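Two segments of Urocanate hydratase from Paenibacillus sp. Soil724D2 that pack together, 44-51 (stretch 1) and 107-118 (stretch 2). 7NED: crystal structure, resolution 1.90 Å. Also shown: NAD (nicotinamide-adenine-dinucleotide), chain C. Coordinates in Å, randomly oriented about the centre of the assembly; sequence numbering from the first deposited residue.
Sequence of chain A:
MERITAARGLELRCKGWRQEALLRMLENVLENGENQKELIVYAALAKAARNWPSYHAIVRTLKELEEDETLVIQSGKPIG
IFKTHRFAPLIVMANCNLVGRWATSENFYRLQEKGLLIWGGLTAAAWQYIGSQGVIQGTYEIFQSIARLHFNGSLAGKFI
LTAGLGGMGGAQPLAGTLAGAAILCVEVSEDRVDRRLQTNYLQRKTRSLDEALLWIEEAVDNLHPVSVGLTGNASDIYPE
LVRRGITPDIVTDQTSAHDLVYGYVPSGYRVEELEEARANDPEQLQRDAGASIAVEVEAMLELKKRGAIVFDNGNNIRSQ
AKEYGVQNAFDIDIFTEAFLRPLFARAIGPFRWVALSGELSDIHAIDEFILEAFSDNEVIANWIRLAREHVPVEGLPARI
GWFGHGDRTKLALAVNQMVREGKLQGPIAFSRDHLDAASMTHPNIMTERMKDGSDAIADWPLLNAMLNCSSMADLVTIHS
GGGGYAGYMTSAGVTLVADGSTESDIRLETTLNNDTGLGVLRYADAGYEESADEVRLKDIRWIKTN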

ATOM      1  N   ALA A  44      11.698 -19.419  -5.185  1.00 17.02           N
ATOM      2  CA  ALA A  44      12.914 -19.097  -5.934  1.00 19.60           C
ATOM      3  C   ALA A  44      13.685 -17.925  -5.344  1.00 19.11           C
ATOM      4  O   ALA A  44      14.921 -17.958  -5.267  1.00 20.08           O
ATOM      5  CB  ALA A  44      12.604 -18.801  -7.405  1.00 21.83           C
ATOM      6  N   LEU A  45      12.980 -16.865  -4.948  1.00 18.80           N
ATOM      7  CA  LEU A  45      13.710 -15.725  -4.403  1.00 18.75           C
ATOM      8  C   LEU A  45      12.925 -14.995  -3.311  1.00 18.77           C
ATOM      9  O   LEU A  45      13.237 -13.835  -3.016  1.00 17.87           O
ATOM     10  CB  LEU A  45      14.107 -14.781  -5.539  1.00 19.61           C
ATOM     11  CG  LEU A  45      12.983 -13.967  -6.180  1.00 21.13           C
ATOM     12  CD1 LEU A  45      13.610 -12.808  -7.013  1.00 24.07           C
ATOM     13  CD2 LEU A  45      12.044 -14.832  -7.078  1.00 19.30           C
ATOM     14  N   ALA A  46      11.955 -15.655  -2.677  1.00 16.88           N
ATOM     15  CA  ALA A  46      11.227 -15.042  -1.575  1.00 16.19           C
ATOM     16  C   ALA A  46      12.097 -15.140  -0.334  1.00 18.43           C
ATOM     17  O   ALA A  46      12.426 -16.235   0.103  1.00 15.68           O
ATOM     18  CB  ALA A  46       9.879 -15.720  -1.366  1.00 15.66           C
ATOM     19  N   LYS A  47      12.491 -14.001   0.223  1.00 15.79           N
ATOM     20  CA  LYS A  47      13.517 -13.997   1.246  1.00 16.39           C
ATOM     21  C   LYS A  47      12.947 -13.614   2.604  1.00 18.83           C
ATOM     22  O   LYS A  47      11.989 -12.835   2.710  1.00 18.17           O
ATOM     23  CB  LYS A  47      14.628 -13.025   0.835  1.00 19.64           C
ATOM     24  CG  LYS A  47      15.425 -13.518  -0.382  1.00 20.57           C
ATOM     25  CD  LYS A  47      16.676 -12.695  -0.593  1.00 24.55           C
ATOM     26  CE  LYS A  47      17.613 -13.283  -1.635  1.00 26.76           C
ATOM     27  NZ  LYS A  47      19.037 -13.351  -1.136  1.00 32.75           N
ATOM     28  N   ALA A  48      13.584 -14.126   3.645  1.00 15.36           N
ATOM     29  CA  ALA A  48      13.168 -13.841   5.007  1.00 15.35           C
ATOM     30  C   ALA A  48      13.675 -12.504   5.512  1.00 16.86           C
ATOM     31  O   ALA A  48      13.144 -12.001   6.509  1.00 15.85           O
ATOM     32  CB  ALA A  48      13.670 -14.944   5.939  1.00 15.35           C
ATOM     33  N   ALA A  49      14.743 -11.971   4.920  1.00 17.97           N
ATOM     34  CA  ALA A  49      15.316 -10.685   5.334  1.00 14.75           C
ATOM     35  C   ALA A  49      16.129 -10.180   4.165  1.00 16.16           C
ATOM     36  O   ALA A  49      16.394 -10.918   3.224  1.00 14.31           O
ATOM     37  CB  ALA A  49      16.210 -10.790   6.568  1.00 16.05           C
ATOM     38  N   ARG A  50      16.549  -8.916   4.234  1.00 16.18           N
ATOM     39  CA  ARG A  50      17.195  -8.381   3.044  1.00 18.09           C
ATOM     40  C   ARG A  50      18.585  -8.972   2.866  1.00 16.87           C
ATOM     41  O   ARG A  50      19.035  -9.165   1.735  1.00 18.39           O
ATOM     42  CB  ARG A  50      17.277  -6.857   3.090  1.00 18.49           C
ATOM     43  CG  ARG A  50      17.715  -6.314   1.751  1.00 19.93           C
ATOM     44  CD  ARG A  50      17.821  -4.826   1.749  1.00 19.72           C
ATOM     45  NE  ARG A  50      16.584  -4.151   2.216  1.00 18.73           N
ATOM     46  CZ  ARG A  50      16.453  -2.835   2.272  1.00 19.48           C
ATOM     47  NH1 ARG A  50      17.471  -2.061   1.893  1.00 15.89           N
ATOM     48  NH2 ARG A  50      15.341  -2.284   2.750  1.00 16.70           N
ATOM     49  N   ASN A  51      19.262  -9.279   3.956  1.00 18.17           N
ATOM     50  CA  ASN A  51      20.644  -9.745   3.905  1.00 16.97           C
ATOM     51  C   ASN A  51      20.997 -10.192   5.312  1.00 18.47           C
ATOM     52  O   ASN A  51      20.198 -10.047   6.248  1.00 17.93           O
ATOM     53  CB  ASN A  51      21.579  -8.646   3.388  1.00 20.07           C
ATOM     54  CG  ASN A  51      21.313  -7.312   4.071  1.00 19.27           C
ATOM     55  OD1 ASN A  51      21.267  -7.250   5.303  1.00 18.37           O
ATOM     56  ND2 ASN A  51      21.111  -6.257   3.288  1.00 19.62           N
ATOM     57  N   ASN A 107      13.049  -3.135 -12.977  1.00 20.43           N
ATOM     58  CA  ASN A 107      13.296  -2.298 -11.855  1.00 22.19           C
ATOM     59  C   ASN A 107      13.553  -3.106 -10.619  1.00 20.75           C
ATOM     60  O   ASN A 107      14.435  -2.743  -9.842  1.00 21.80           O
ATOM     61  CB  ASN A 107      12.110  -1.358 -11.656  1.00 22.55           C
ATOM     62  CG  ASN A 107      12.274  -0.009 -12.346  1.00 30.53           C
ATOM     63  OD1 ASN A 107      13.404   0.481 -12.410  1.00 38.32           O
ATOM     64  ND2 ASN A 107      11.196   0.593 -12.875  1.00 30.46           N
ATOM     65  N   PHE A 108      12.774  -4.153 -10.364  1.00 18.13           N
ATOM     66  CA  PHE A 108      13.013  -4.983  -9.177  1.00 18.42           C
ATOM     67  C   PHE A 108      14.448  -5.515  -9.127  1.00 18.42           C
ATOM     68  O   PHE A 108      15.143  -5.389  -8.106  1.00 16.72           O
ATOM     69  CB  PHE A 108      12.020  -6.158  -9.150  1.00 17.17           C
ATOM     70  CG  PHE A 108      12.379  -7.194  -8.149  1.00 18.78           C
ATOM     71  CD1 PHE A 108      11.945  -7.074  -6.836  1.00 18.87           C
ATOM     72  CD2 PHE A 108      13.163  -8.286  -8.512  1.00 18.29           C
ATOM     73  CE1 PHE A 108      12.281  -7.994  -5.884  1.00 16.67           C
ATOM     74  CE2 PHE A 108      13.520  -9.222  -7.573  1.00 18.35           C
ATOM     75  CZ  PHE A 108      13.071  -9.075  -6.233  1.00 19.84           C
ATOM     76  N   TYR A 109      14.903  -6.156 -10.210  1.00 19.67           N
ATOM     77  CA  TYR A 109      16.235  -6.760 -10.169  1.00 20.05           C
ATOM     78  C   TYR A 109      17.296  -5.705  -9.923  1.00 21.35           C
ATOM     79  O   TYR A 109      18.255  -5.945  -9.187  1.00 22.71           O
ATOM     80  CB  TYR A 109      16.539  -7.499 -11.469  1.00 22.62           C
ATOM     81  CG  TYR A 109      15.604  -8.670 -11.723  1.00 16.75           C
ATOM     82  CD1 TYR A 109      15.397  -9.627 -10.744  1.00 23.63           C
ATOM     83  CD2 TYR A 109      14.882  -8.768 -12.908  1.00 21.11           C
ATOM     84  CE1 TYR A 109      14.538 -10.715 -10.961  1.00 22.52           C
ATOM     85  CE2 TYR A 109      14.001  -9.844 -13.133  1.00 23.82           C
ATOM     86  CZ  TYR A 109      13.821 -10.786 -12.152  1.00 23.13           C
ATOM     87  OH  TYR A 109      12.964 -11.859 -12.374  1.00 25.65           O
ATOM     88  N   ARG A 110      17.180  -4.570 -10.601  1.00 22.29           N
ATOM     89  CA  ARG A 110      18.140  -3.483 -10.433  1.00 19.41           C
ATOM     90  C   ARG A 110      18.171  -3.006  -8.986  1.00 21.21           C
ATOM     91  O   ARG A 110      19.248  -2.851  -8.383  1.00 19.94           O
ATOM     92  CB  ARG A 110      17.804  -2.350 -11.408  1.00 20.54           C
ATOM     93  N   LEU A 111      16.993  -2.821  -8.387  1.00 17.73           N
ATOM     94  CA  LEU A 111      16.970  -2.374  -6.999  1.00 17.47           C
ATOM     95  C   LEU A 111      17.442  -3.465  -6.049  1.00 20.07           C
ATOM     96  O   LEU A 111      18.079  -3.173  -5.031  1.00 20.87           O
ATOM     97  CB  LEU A 111      15.572  -1.904  -6.616  1.00 20.04           C
ATOM     98  CG  LEU A 111      15.097  -0.637  -7.324  1.00 21.04           C
ATOM     99  CD1 LEU A 111      13.592  -0.402  -7.109  1.00 20.14           C
ATOM    100  CD2 LEU A 111      15.909   0.580  -6.864  1.00 19.93           C
ATOM    101  N   GLN A 112      17.117  -4.735  -6.327  1.00 17.88           N
ATOM    102  CA  GLN A 112      17.665  -5.789  -5.472  1.00 17.40           C
ATOM    103  C   GLN A 112      19.187  -5.848  -5.588  1.00 18.26           C
ATOM    104  O   GLN A 112      19.891  -5.915  -4.578  1.00 20.52           O
ATOM    105  CB  GLN A 112      17.028  -7.135  -5.795  1.00 20.86           C
ATOM    106  CG  GLN A 112      17.673  -8.252  -4.985  1.00 22.18           C
ATOM    107  CD  GLN A 112      17.054  -9.593  -5.226  1.00 28.86           C
ATOM    108  OE1 GLN A 112      16.606 -10.249  -4.285  1.00 29.70           O
ATOM    109  NE2 GLN A 112      17.040 -10.029  -6.486  1.00 26.02           N
ATOM    110  N   GLU A 113      19.712  -5.794  -6.816  1.00 20.95           N
ATOM    111  CA  GLU A 113      21.158  -5.632  -7.006  1.00 24.17           C
ATOM    112  C   GLU A 113      21.766  -4.475  -6.236  1.00 25.63           C
ATOM    113  O   GLU A 113      22.878  -4.601  -5.703  1.00 23.96           O
ATOM    114  CB  GLU A 113      21.496  -5.519  -8.486  1.00 26.81           C
ATOM    115  CG  GLU A 113      22.994  -5.708  -8.747  1.00 32.99           C
ATOM    116  N   LYS A 114      21.071  -3.357  -6.161  1.00 19.82           N
ATOM    117  CA  LYS A 114      21.612  -2.210  -5.463  1.00 22.54           C
ATOM    118  C   LYS A 114      21.544  -2.359  -3.957  1.00 25.00           C
ATOM    119  O   LYS A 114      22.030  -1.476  -3.241  1.00 25.65           O
ATOM    120  CB  LYS A 114      20.838  -0.947  -5.868  1.00 26.09           C
ATOM    121  CG  LYS A 114      21.408  -0.199  -7.045  1.00 30.38           C
ATOM    122  CD  LYS A 114      20.544   1.013  -7.376  1.00 24.83           C
ATOM    123  CE  LYS A 114      21.126   2.275  -6.748  1.00 28.59           C
ATOM    124  NZ  LYS A 114      20.870   3.306  -7.737  1.00 33.09           N
ATOM    125  N   GLY A 115      20.894  -3.404  -3.454  1.00 20.81           N
ATOM    126  CA  GLY A 115      20.768  -3.546  -2.015  1.00 20.91           C
ATOM    127  C   GLY A 115      19.583  -2.812  -1.405  1.00 21.46           C
ATOM    128  O   GLY A 115      19.523  -2.669  -0.183  1.00 21.80           O
ATOM    129  N   LEU A 116      18.619  -2.375  -2.213  1.00 18.44           N
ATOM    130  CA  LEU A 116      17.517  -1.541  -1.708  1.00 16.85           C
ATOM    131  C   LEU A 116      16.247  -2.325  -1.373  1.00 18.51           C
ATOM    132  O   LEU A 116      15.386  -1.812  -0.639  1.00 18.89           O
ATOM    133  CB  LEU A 116      17.189  -0.450  -2.735  1.00 16.34           C
ATOM    134  CG  LEU A 116      18.251   0.675  -2.782  1.00 19.26           C
ATOM    135  CD1 LEU A 116      17.949   1.558  -3.977  1.00 20.42           C
ATOM    136  CD2 LEU A 116      18.197   1.547  -1.529  1.00 19.02           C
ATOM    137  N   LEU A 117      16.095  -3.547  -1.857  1.00 17.28           N
ATOM    138  CA  LEU A 117      14.884  -4.292  -1.518  1.00 16.96           C
ATOM    139  C   LEU A 117      15.098  -5.783  -1.723  1.00 18.12           C
ATOM    140  O   LEU A 117      16.138  -6.231  -2.221  1.00 18.14           O
ATOM    141  CB  LEU A 117      13.682  -3.802  -2.325  1.00 17.63           C
ATOM    142  CG  LEU A 117      13.903  -3.944  -3.829  1.00 16.32           C
ATOM    143  CD1 LEU A 117      13.657  -5.321  -4.320  1.00 21.34           C
ATOM    144  CD2 LEU A 117      12.786  -3.068  -4.440  1.00 20.35           C
ATOM    145  N   ILE A 118      14.090  -6.551  -1.321  1.00 15.49           N
ATOM    146  CA  ILE A 118      14.169  -7.987  -1.439  1.00 20.67           C
ATOM    147  C   ILE A 118      12.702  -8.254  -1.856  1.00 16.49           C
ATOM    148  O   ILE A 118      11.829  -7.400  -1.659  1.00 16.14           O
ATOM    149  CB  ILE A 118      14.527  -8.518  -0.012  1.00 19.91           C
ATOM    150  CG1 ILE A 118      15.003  -9.862  -0.049  1.00 28.96           C
ATOM    151  CG2 ILE A 118      13.278  -8.600   0.871  1.00 18.41           C
ATOM    152  CD1 ILE A 118      16.333  -9.589  -0.814  1.00 22.28           C
TER
HETATM  153  PA  NAD C 702      10.293 -23.165  -5.682  1.00 17.81           P
HETATM  154  O1A NAD C 702      11.128 -22.282  -6.605  1.00 19.66           O
HETATM  155  O2A NAD C 702      10.704 -23.663  -4.355  1.00 21.25           O
HETATM  156  O5B NAD C 702      10.204 -24.605  -6.572  1.00 20.62           O
HETATM  157  C5B NAD C 702       9.991 -24.431  -7.915  1.00 17.30           C
HETATM  158  C4B NAD C 702      10.271 -25.878  -8.533  1.00 18.90           C
HETATM  159  O4B NAD C 702      10.140 -25.905  -9.927  0.89 17.75           O
HETATM  160  C3B NAD C 702      11.774 -26.132  -8.186  1.00 20.33           C
HETATM  161  O3B NAD C 702      11.914 -27.358  -7.597  1.00 22.07           O
HETATM  162  C2B NAD C 702      12.452 -26.104  -9.591  1.00 20.75           C
HETATM  163  O2B NAD C 702      13.454 -27.043  -9.730  1.00 21.27           O
HETATM  164  C1B NAD C 702      11.287 -26.616 -10.433  0.93 16.27           C
HETATM  165  N9A NAD C 702      11.338 -26.228 -11.844  1.00 17.75           N
HETATM  166  C8A NAD C 702      11.751 -25.031 -12.420  1.00 20.48           C
HETATM  167  N7A NAD C 702      11.665 -25.030 -13.727  1.00 19.39           N
HETATM  168  C5A NAD C 702      11.145 -26.278 -14.042  1.00 18.68           C
HETATM  169  C6A NAD C 702      10.828 -26.901 -15.270  1.00 20.42           C
HETATM  170  N6A NAD C 702      10.987 -26.258 -16.449  0.94 20.45           N
HETATM  171  N1A NAD C 702      10.322 -28.166 -15.279  0.98 21.10           N
HETATM  172  C2A NAD C 702      10.212 -28.769 -14.069  1.00 19.42           C
HETATM  173  N3A NAD C 702      10.472 -28.309 -12.834  1.00 19.51           N
HETATM  174  C4A NAD C 702      10.947 -27.046 -12.862  0.77 18.71           C
HETATM  175  O3  NAD C 702       8.902 -22.469  -5.869  0.87 15.44           O
HETATM  176  PN  NAD C 702       7.694 -22.828  -4.892  1.00 17.80           P
HETATM  177  O1N NAD C 702       7.627 -22.252  -3.508  1.00 18.36           O
HETATM  178  O2N NAD C 702       7.315 -24.270  -5.154  1.00 15.49           O
HETATM  179  O5D NAD C 702       6.352 -22.018  -5.609  1.00 16.71           O
HETATM  180  C5D NAD C 702       6.134 -22.383  -6.983  0.84 17.74           C
HETATM  181  C4D NAD C 702       5.052 -21.504  -7.547  1.00 16.46           C
HETATM  182  O4D NAD C 702       3.928 -21.460  -6.688  1.00 21.77           O
HETATM  183  C3D NAD C 702       5.702 -20.026  -7.460  0.82 18.41           C
HETATM  184  O3D NAD C 702       5.422 -19.272  -8.634  1.00 18.47           O
HETATM  185  C2D NAD C 702       4.963 -19.366  -6.238  1.00 18.79           C
HETATM  186  O2D NAD C 702       4.697 -18.028  -6.355  0.80 19.00           O
HETATM  187  C1D NAD C 702       3.632 -20.085  -6.625  1.00 24.78           C
HETATM  188  N1N NAD C 702       2.469 -19.892  -5.748  1.00 28.54           N
HETATM  189  C2N NAD C 702       1.980 -18.604  -5.854  0.05 24.90           C
HETATM  190  C3N NAD C 702       0.840 -18.216  -5.168  0.44 27.97           C
HETATM  191  C7N NAD C 702       0.421 -16.745  -5.307  0.54 27.19           C
HETATM  192  O7N NAD C 702      -0.732 -16.341  -5.164  0.70 27.64           O
HETATM  193  N7N NAD C 702       1.427 -15.822  -5.537  0.79 27.62           N
HETATM  194  C4N NAD C 702       0.207 -19.196  -4.391  0.58 29.33           C
HETATM  195  C5N NAD C 702       0.727 -20.487  -4.329  1.00 27.13           C
HETATM  196  C6N NAD C 702       1.881 -20.847  -5.046  1.00 29.25           C
HETATM  197  O   HOH W   1      14.244 -11.247  -3.391  1.00 18.63           O

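A long side chain can reach a partner that its CA-to-CB bond does not face, and R50 of this urocanate hydratase is a good example. Its CA-to-CB bond points sideways to the second stretch, yet two trans torsions (chi1 and chi2 both t) extend the chain, and an m turn at chi3 sets the guanidinium beside the turn that follows the helix. There NH1 donates a hydrogen bond to G115 O at 3.0 Å, with that oxygen near the guanidinium plane. L116 O lies over one face instead: it is 3.3 Å from R50 CZ, but the angles are too poor for a hydrogen bond. The acceptor belongs to a Schellman motif, in which G115 takes a positive phi that would jam a CB against the preceding carbonyl oxygen.

I118 shows the simpler case, pointing toward its partner. With chi1 t and chi2 p, its CD1 comes to 3.1 Å from K47 CD, a tight approach along the aliphatic part of a nearly extended lysine whose NZ is bonded elsewhere in the structure.

L45 also points toward the helix; in its p, t rotamer CD1 lies 3.6 Å from F108 CE2, obliquely to the ring. Beside this apolar contact, a water donates to both L45 O (2.8 Å) and Q112 OE1 (2.7 Å), joining backbone to an extended glutamine.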